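Local coordinates for extracellular solute-binding protein (Conexibacter woesei, PDB 4P98) that probably binds a small solute, perhaps a nucleoside as in PnrA-like relatives, and delivers it to an ABC transporter at the cell membrane, at residues 24-29 and 83-88; 89-94 and 116-121. One frame throughout, in Å; residues are numbered along the deposited sequence.

Contact 1 (24-29 and 83-88); sequences IASGQT and GIDVSE
Val86, in the first turn of helix 84-94, sets its two methyls against Ile24 of strand 22-25 and Ser26 just beyond its end. CG1 lies anti to the backbone N (chi1 -167°) and meets the CG2 branch of Ile24, with 3.9 Å between Val86 CG1 and Ile24 CG2; the two side chains cross at about a right angle. CG2, the branch beside the backbone N of Val86, rests on the main chain of Ser26, 3.9 Å from Ser26 CA, and also lies 4.0 Å from Ser26 CB. Ile24 starts out toward the helix, but its end leads away, and the side chain also touches Val67, Ile68 and Phe71 of helix 61-73; Ile68 touches Val86 as well. An alanine at Val86 would lose both methyls and would probably open a gap between Ile24, the turn at Ser26 and Ile68.

Ser26 carries the polar side of the contact. Its OG is anti to its own N (chi1 -179°) and faces Asp85 without bonding to it: Ser26 OG to Asp85 OD2 is 3.8 Å, as is Ser26 OG to Asp85 CB. Ser26 has two modelled conformers, so these two distances, which hold for one of them, carry little weight. Ser26 CB comes within 4.4 Å of Gly83 CA. A side chain on Gly83 would run into that CB, and its backbone angles call for glycine in any case, since a CB would also jam against the carbonyl O of the preceding residue. Gly83 O accepts from Val86 N, while Ile84 O takes both the N and the OG of Ser87.

Strands 22-25 and 78-82 are parallel neighbours, and the turn after strand 22-25 meets Gly83 and the start of helix 84-94 at the C-terminal edge of the sheet, where ligands usually bind in the Rossmann-like lobes of periplasmic binding proteins.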
ATOM      1  N   ILE A  24       6.352  10.082  11.149  1.00 17.76           N
ATOM      2  CA  ILE A  24       5.210  10.987  11.200  1.00 19.30           C
ATOM      3  C   ILE A  24       4.210  10.520  10.143  1.00 19.24           C
ATOM      4  O   ILE A  24       4.429  10.731   8.956  1.00 18.34           O
ATOM      5  CB  ILE A  24       5.632  12.437  10.880  1.00 22.05           C
ATOM      6  CG1 ILE A  24       6.841  12.878  11.720  1.00 25.72           C
ATOM      7  CG2 ILE A  24       4.454  13.383  11.047  1.00 22.42           C
ATOM      8  CD1 ILE A  24       6.674  12.658  13.202  1.00 28.93           C
ATOM      9  N   ALA A  25       3.120   9.891  10.580  1.00 18.38           N
ATOM     10  CA  ALA A  25       2.159   9.267   9.674  1.00 18.26           C
ATOM     11  C   ALA A  25       0.986  10.180   9.394  1.00 19.74           C
ATOM     12  O   ALA A  25       0.498  10.879  10.293  1.00 21.11           O
ATOM     13  CB  ALA A  25       1.669   7.950  10.236  1.00 18.87           C
ATOM     14  N   SER A  26       0.534  10.145   8.142  0.50 16.34           N
ATOM     15  CA  SER A  26      -0.578  10.952   7.671  0.50 21.23           C
ATOM     16  C   SER A  26      -1.876  10.572   8.389  0.50 21.48           C
ATOM     17  O   SER A  26      -2.652  11.436   8.780  0.50 20.78           O
ATOM     18  CB  SER A  26      -0.728  10.745   6.161  0.50 22.00           C
ATOM     19  OG  SER A  26      -1.783  11.511   5.618  0.50 22.98           O
ATOM     20  N   GLY A  27      -2.089   9.271   8.562  1.00 21.99           N
ATOM     21  CA  GLY A  27      -3.303   8.738   9.191  1.00 22.64           C
ATOM     22  C   GLY A  27      -3.027   7.868  10.392  1.00 20.08           C
ATOM     23  O   GLY A  27      -2.037   8.063  11.088  1.00 21.18           O
ATOM     24  N   GLN A  28      -3.916   6.909  10.627  1.00 20.13           N
ATOM     25  CA  GLN A  28      -3.882   6.062  11.807  1.00 21.35           C
ATOM     26  C   GLN A  28      -3.198   4.736  11.493  1.00 18.17           C
ATOM     27  O   GLN A  28      -3.575   4.042  10.538  1.00 17.37           O
ATOM     28  CB  GLN A  28      -5.311   5.786  12.310  1.00 24.00           C
ATOM     29  CG  GLN A  28      -6.173   7.032  12.536  1.00 27.68           C
ATOM     30  CD  GLN A  28      -5.599   7.952  13.586  1.00 30.60           C
ATOM     31  OE1 GLN A  28      -5.401   9.153  13.353  1.00 42.73           O
ATOM     32  NE2 GLN A  28      -5.311   7.395  14.748  1.00 34.40           N
ATOM     33  N   THR A  29      -2.222   4.369  12.316  1.00 17.90           N
ATOM     34  CA  THR A  29      -1.453   3.141  12.102  1.00 20.19           C
ATOM     35  C   THR A  29      -2.230   1.859  12.417  1.00 21.74           C
ATOM     36  O   THR A  29      -1.761   0.773  12.106  1.00 19.69           O
ATOM     37  CB  THR A  29      -0.117   3.152  12.876  1.00 22.39           C
ATOM     38  OG1 THR A  29      -0.363   3.308  14.278  1.00 25.01           O
ATOM     39  CG2 THR A  29       0.782   4.282  12.374  1.00 22.26           C
ATOM     40  N   GLY A  83       3.440   9.559   3.775  1.00 13.92           N
ATOM     41  CA  GLY A  83       2.256  10.023   3.055  1.00 13.78           C
ATOM     42  C   GLY A  83       2.484  11.373   2.406  1.00 12.06           C
ATOM     43  O   GLY A  83       3.142  12.239   2.976  1.00 11.98           O
ATOM     44  N   ILE A  84       1.928  11.557   1.212  1.00 12.53           N
ATOM     45  CA  ILE A  84       2.132  12.786   0.442  1.00 14.42           C
ATOM     46  C   ILE A  84       1.684  14.046   1.214  1.00 14.76           C
ATOM     47  O   ILE A  84       2.280  15.111   1.074  1.00 13.96           O
ATOM     48  CB  ILE A  84       1.463  12.667  -0.963  1.00 15.96           C
ATOM     49  CG1 ILE A  84       1.924  13.794  -1.903  1.00 17.38           C
ATOM     50  CG2 ILE A  84      -0.059  12.577  -0.848  1.00 17.05           C
ATOM     51  CD1 ILE A  84       1.434  13.656  -3.352  1.00 19.79           C
ATOM     52  N   ASP A  85       0.666  13.916   2.063  1.00 15.14           N
ATOM     53  CA  ASP A  85       0.165  15.066   2.837  1.00 17.79           C
ATOM     54  C   ASP A  85       1.196  15.612   3.833  1.00 17.66           C
ATOM     55  O   ASP A  85       1.126  16.770   4.225  1.00 20.61           O
ATOM     56  CB  ASP A  85      -1.127  14.705   3.575  1.00 19.45           C
ATOM     57  CG  ASP A  85      -2.311  14.495   2.636  1.00 24.12           C
ATOM     58  OD1 ASP A  85      -2.265  14.940   1.474  1.00 25.87           O
ATOM     59  OD2 ASP A  85      -3.300  13.870   3.078  1.00 34.18           O
ATOM     60  N   VAL A  86       2.158  14.781   4.223  1.00 17.32           N
ATOM     61  CA  VAL A  86       3.216  15.169   5.154  1.00 16.37           C
ATOM     62  C   VAL A  86       4.478  15.618   4.404  1.00 14.73           C
ATOM     63  O   VAL A  86       5.423  16.117   5.014  1.00 13.63           O
ATOM     64  CB  VAL A  86       3.539  13.991   6.108  1.00 18.61           C
ATOM     65  CG1 VAL A  86       4.403  14.433   7.278  1.00 20.05           C
ATOM     66  CG2 VAL A  86       2.247  13.375   6.631  1.00 21.95           C
ATOM     67  N   SER A  87       4.493  15.487   3.080  1.00 15.50           N
ATOM     68  CA  SER A  87       5.737  15.722   2.315  1.00 14.57           C
ATOM     69  C   SER A  87       6.190  17.173   2.365  1.00 15.89           C
ATOM     70  O   SER A  87       7.365  17.456   2.567  1.00 13.78           O
ATOM     71  CB  SER A  87       5.613  15.245   0.867  1.00 15.10           C
ATOM     72  OG  SER A  87       4.604  15.928   0.165  1.00 15.02           O
ATOM     73  N   GLU A  88       5.261  18.101   2.192  1.00 16.99           N
ATOM     74  CA  GLU A  88       5.646  19.501   2.174  1.00 19.19           C
ATOM     75  C   GLU A  88       6.233  19.966   3.522  1.00 15.73           C
ATOM     76  O   GLU A  88       7.284  20.601   3.545  1.00 15.91           O
ATOM     77  CB  GLU A  88       4.480  20.379   1.683  1.00 23.94           C
ATOM     78  CG  GLU A  88       4.902  21.746   1.192  1.00 30.68           C
ATOM     79  CD  GLU A  88       6.068  21.693   0.222  1.00 37.25           C
ATOM     80  OE1 GLU A  88       5.969  20.962  -0.796  1.00 41.58           O
ATOM     81  OE2 GLU A  88       7.087  22.371   0.498  1.00 44.11           O
TER

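Contact 2 (89-94 and 116-121)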
ATOM      1  N   PRO A  89       5.593  19.621   4.651  1.00 16.11           N
ATOM      2  CA  PRO A  89       6.201  19.937   5.955  1.00 16.39           C
ATOM      3  C   PRO A  89       7.598  19.347   6.123  1.00 15.29           C
ATOM      4  O   PRO A  89       8.501  20.028   6.622  1.00 16.19           O
ATOM      5  CB  PRO A  89       5.245  19.308   6.961  1.00 18.08           C
ATOM      6  CG  PRO A  89       3.956  19.165   6.256  1.00 18.71           C
ATOM      7  CD  PRO A  89       4.188  19.192   4.783  1.00 17.12           C
ATOM      8  N   ILE A  90       7.786  18.094   5.705  1.00 13.29           N
ATOM      9  CA  ILE A  90       9.118  17.504   5.740  1.00 13.00           C
ATOM     10  C   ILE A  90      10.108  18.361   4.959  1.00 12.18           C
ATOM     11  O   ILE A  90      11.170  18.691   5.469  1.00 13.24           O
ATOM     12  CB  ILE A  90       9.158  16.070   5.183  1.00 12.71           C
ATOM     13  CG1 ILE A  90       8.462  15.097   6.129  1.00 13.04           C
ATOM     14  CG2 ILE A  90      10.606  15.636   4.926  1.00 12.94           C
ATOM     15  CD1 ILE A  90       9.275  14.745   7.361  1.00 13.59           C
ATOM     16  N   LEU A  91       9.759  18.741   3.734  1.00 11.54           N
ATOM     17  CA  LEU A  91      10.705  19.484   2.900  1.00 14.04           C
ATOM     18  C   LEU A  91      11.050  20.855   3.486  1.00 14.97           C
ATOM     19  O   LEU A  91      12.179  21.301   3.373  1.00 15.33           O
ATOM     20  CB  LEU A  91      10.181  19.647   1.476  1.00 15.26           C
ATOM     21  CG  LEU A  91       9.918  18.345   0.719  1.00 16.26           C
ATOM     22  CD1 LEU A  91       9.232  18.659  -0.588  1.00 18.79           C
ATOM     23  CD2 LEU A  91      11.216  17.612   0.461  1.00 18.21           C
ATOM     24  N   ARG A  92      10.077  21.510   4.117  1.00 16.25           N
ATOM     25  CA  ARG A  92      10.300  22.831   4.709  1.00 16.77           C
ATOM     26  C   ARG A  92      11.229  22.775   5.922  1.00 16.02           C
ATOM     27  O   ARG A  92      12.172  23.568   6.031  1.00 16.50           O
ATOM     28  CB  ARG A  92       8.965  23.469   5.107  1.00 17.96           C
ATOM     29  CG  ARG A  92       8.005  23.719   3.949  1.00 19.23           C
ATOM     30  CD  ARG A  92       6.806  24.501   4.446  1.00 20.52           C
ATOM     31  NE  ARG A  92       7.256  25.832   4.813  1.00 20.30           N
ATOM     32  CZ  ARG A  92       7.378  26.843   3.963  1.00 20.25           C
ATOM     33  NH1 ARG A  92       7.027  26.703   2.688  1.00 20.81           N
ATOM     34  NH2 ARG A  92       7.836  28.006   4.396  1.00 21.20           N
ATOM     35  N   VAL A  93      10.972  21.826   6.818  1.00 14.44           N
ATOM     36  CA  VAL A  93      11.756  21.705   8.040  1.00 15.26           C
ATOM     37  C   VAL A  93      13.166  21.213   7.721  1.00 15.23           C
ATOM     38  O   VAL A  93      14.122  21.648   8.352  1.00 16.32           O
ATOM     39  CB  VAL A  93      11.051  20.822   9.090  1.00 16.31           C
ATOM     40  CG1 VAL A  93      11.896  20.667  10.346  1.00 17.91           C
ATOM     41  CG2 VAL A  93       9.711  21.443   9.458  1.00 17.93           C
ATOM     42  N   ALA A  94      13.300  20.341   6.723  1.00 14.24           N
ATOM     43  CA  ALA A  94      14.617  19.874   6.293  1.00 15.27           C
ATOM     44  C   ALA A  94      15.610  21.020   6.058  1.00 15.81           C
ATOM     45  O   ALA A  94      16.778  20.898   6.420  1.00 17.27           O
ATOM     46  CB  ALA A  94      14.506  19.003   5.039  1.00 16.58           C
ATOM     47  N   PRO A 116      19.341  18.538  -0.094  1.00 22.34           N
ATOM     48  CA  PRO A 116      20.453  17.582   0.015  1.00 20.64           C
ATOM     49  C   PRO A 116      20.322  16.574   1.145  1.00 16.76           C
ATOM     50  O   PRO A 116      21.011  15.560   1.132  1.00 17.08           O
ATOM     51  CB  PRO A 116      21.676  18.474   0.276  1.00 23.65           C
ATOM     52  CG  PRO A 116      21.276  19.837  -0.182  1.00 24.17           C
ATOM     53  CD  PRO A 116      19.801  19.930   0.080  1.00 23.80           C
ATOM     54  N   ASN A 117      19.473  16.863   2.130  1.00 14.92           N
ATOM     55  CA  ASN A 117      19.300  15.985   3.274  1.00 15.42           C
ATOM     56  C   ASN A 117      17.966  15.249   3.311  1.00 13.46           C
ATOM     57  O   ASN A 117      17.563  14.761   4.372  1.00 13.21           O
ATOM     58  CB  ASN A 117      19.520  16.751   4.594  1.00 15.25           C
ATOM     59  CG  ASN A 117      18.540  17.900   4.798  1.00 14.81           C
ATOM     60  OD1 ASN A 117      17.985  18.448   3.840  1.00 14.41           O
ATOM     61  ND2 ASN A 117      18.359  18.304   6.057  1.00 14.45           N
ATOM     62  N   VAL A 118      17.300  15.132   2.162  1.00 12.67           N
ATOM     63  CA  VAL A 118      16.035  14.423   2.098  1.00 13.32           C
ATOM     64  C   VAL A 118      16.094  13.317   1.045  1.00 12.68           C
ATOM     65  O   VAL A 118      16.549  13.551  -0.066  1.00 13.87           O
ATOM     66  CB  VAL A 118      14.861  15.377   1.756  1.00 13.72           C
ATOM     67  CG1 VAL A 118      13.538  14.645   1.873  1.00 13.86           C
ATOM     68  CG2 VAL A 118      14.885  16.620   2.652  1.00 13.67           C
ATOM     69  N   ASP A 119      15.659  12.118   1.422  1.00 11.69           N
ATOM     70  CA  ASP A 119      15.387  11.030   0.478  1.00 11.53           C
ATOM     71  C   ASP A 119      13.875  10.983   0.217  1.00 11.85           C
ATOM     72  O   ASP A 119      13.057  11.217   1.121  1.00 12.32           O
ATOM     73  CB  ASP A 119      15.830   9.672   1.060  1.00 12.11           C
ATOM     74  CG  ASP A 119      17.346   9.449   1.054  1.00 11.98           C
ATOM     75  OD1 ASP A 119      18.124  10.297   0.549  1.00 11.25           O
ATOM     76  OD2 ASP A 119      17.755   8.367   1.559  1.00 11.85           O
ATOM     77  N   GLY A 120      13.497  10.671  -1.019  1.00 12.14           N
ATOM     78  CA  GLY A 120      12.100  10.571  -1.403  1.00 12.04           C
ATOM     79  C   GLY A 120      11.717   9.215  -1.965  1.00 12.82           C
ATOM     80  O   GLY A 120      12.580   8.443  -2.413  1.00 12.47           O
ATOM     81  N   TRP A 121      10.422   8.911  -1.938  1.00 11.48           N
ATOM     82  CA  TRP A 121       9.929   7.705  -2.589  1.00 11.63           C
ATOM     83  C   TRP A 121       8.518   7.858  -3.122  1.00 11.87           C
ATOM     84  O   TRP A 121       7.768   8.780  -2.743  1.00 11.51           O
ATOM     85  CB  TRP A 121      10.055   6.475  -1.675  1.00 11.73           C
ATOM     86  CG  TRP A 121       9.180   6.511  -0.444  1.00 12.33           C
ATOM     87  CD1 TRP A 121       9.482   7.091   0.763  1.00 12.13           C
ATOM     88  CD2 TRP A 121       7.874   5.936  -0.300  1.00 11.77           C
ATOM     89  NE1 TRP A 121       8.436   6.909   1.643  1.00 13.18           N
ATOM     90  CE2 TRP A 121       7.435   6.217   1.006  1.00 12.43           C
ATOM     91  CE3 TRP A 121       7.026   5.223  -1.161  1.00 11.75           C
ATOM     92  CZ2 TRP A 121       6.178   5.805   1.483  1.00 12.75           C
ATOM     93  CZ3 TRP A 121       5.777   4.805  -0.678  1.00 13.56           C
ATOM     94  CH2 TRP A 121       5.372   5.098   0.632  1.00 13.02           C
TER
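Helix 89-94 and strand 118-121 run nearly antiparallel, with 166° between their directions and axes 10.1 Å apart at closest approach, and the backbones come nearest at Ala94 and Asn117. Val118 points at the helix and divides its methyls between two residues. CG2, beside its backbone N, presses on Ala94, and the 3.4 Å between Val118 CG2 and Ala94 CB is tighter than usual for two carbons. CG1, anti to the backbone N, reaches Leu91, with Val118 CG1 4.0 Å from Leu91 CD2 and the two side chains crossing at about a right angle. Ile90 adds a looser touch through CG2, 4.3 Å from Val118 CG1. Phe102 of strand 101-105 packs against Ile90, Ala94 and Asn117.

Asn117 supplies the polar link. Asn117 CG sits between its backbone N and carbonyl carbon; from there the amide meets Ala94, and ND2 donates to Ala94 O over 3.1 Å. The bond is nearly straight at the hydrogen, 168°, and the acceptor lies close to the amide plane; seen from the carbonyl, the donor is tilted 34° out of plane. ND2 also donates to Val100 O, in the loop leading to strand 101-105. On the other side of the amide, Asn117 OD1 lies 3.7 Å from Ala94 CB.

Two bonds to main-chain carbonyls thus fix the rotation of a buried amide, which ties the last turn of the helix and the following loop to the start of strand 118-123. Beside this polar clasp the interface is hydrocarbon, depending on the close fit of Val118 against the small Ala94.

Contacts 1 and 2 lie about 13 Å apart between centres and use successive parts of helix 84-94. Along the chain they come in series: contact 1 joins strand 22-25 to the helix's first turn, then contact 2 joins its later turns to strand 118-123. Both strands belong to one six-stranded parallel sheet, separated there by strands 78-82 and 101-105, which the helix connects in a beta-alpha-beta crossover. The helix therefore lies against one face of the sheet, its first turn meeting the end of strand 22-25 and its later turns the start of strand 118-123. Together the contacts seat it within a single lobe of what is probably a two-lobed solute-binding protein.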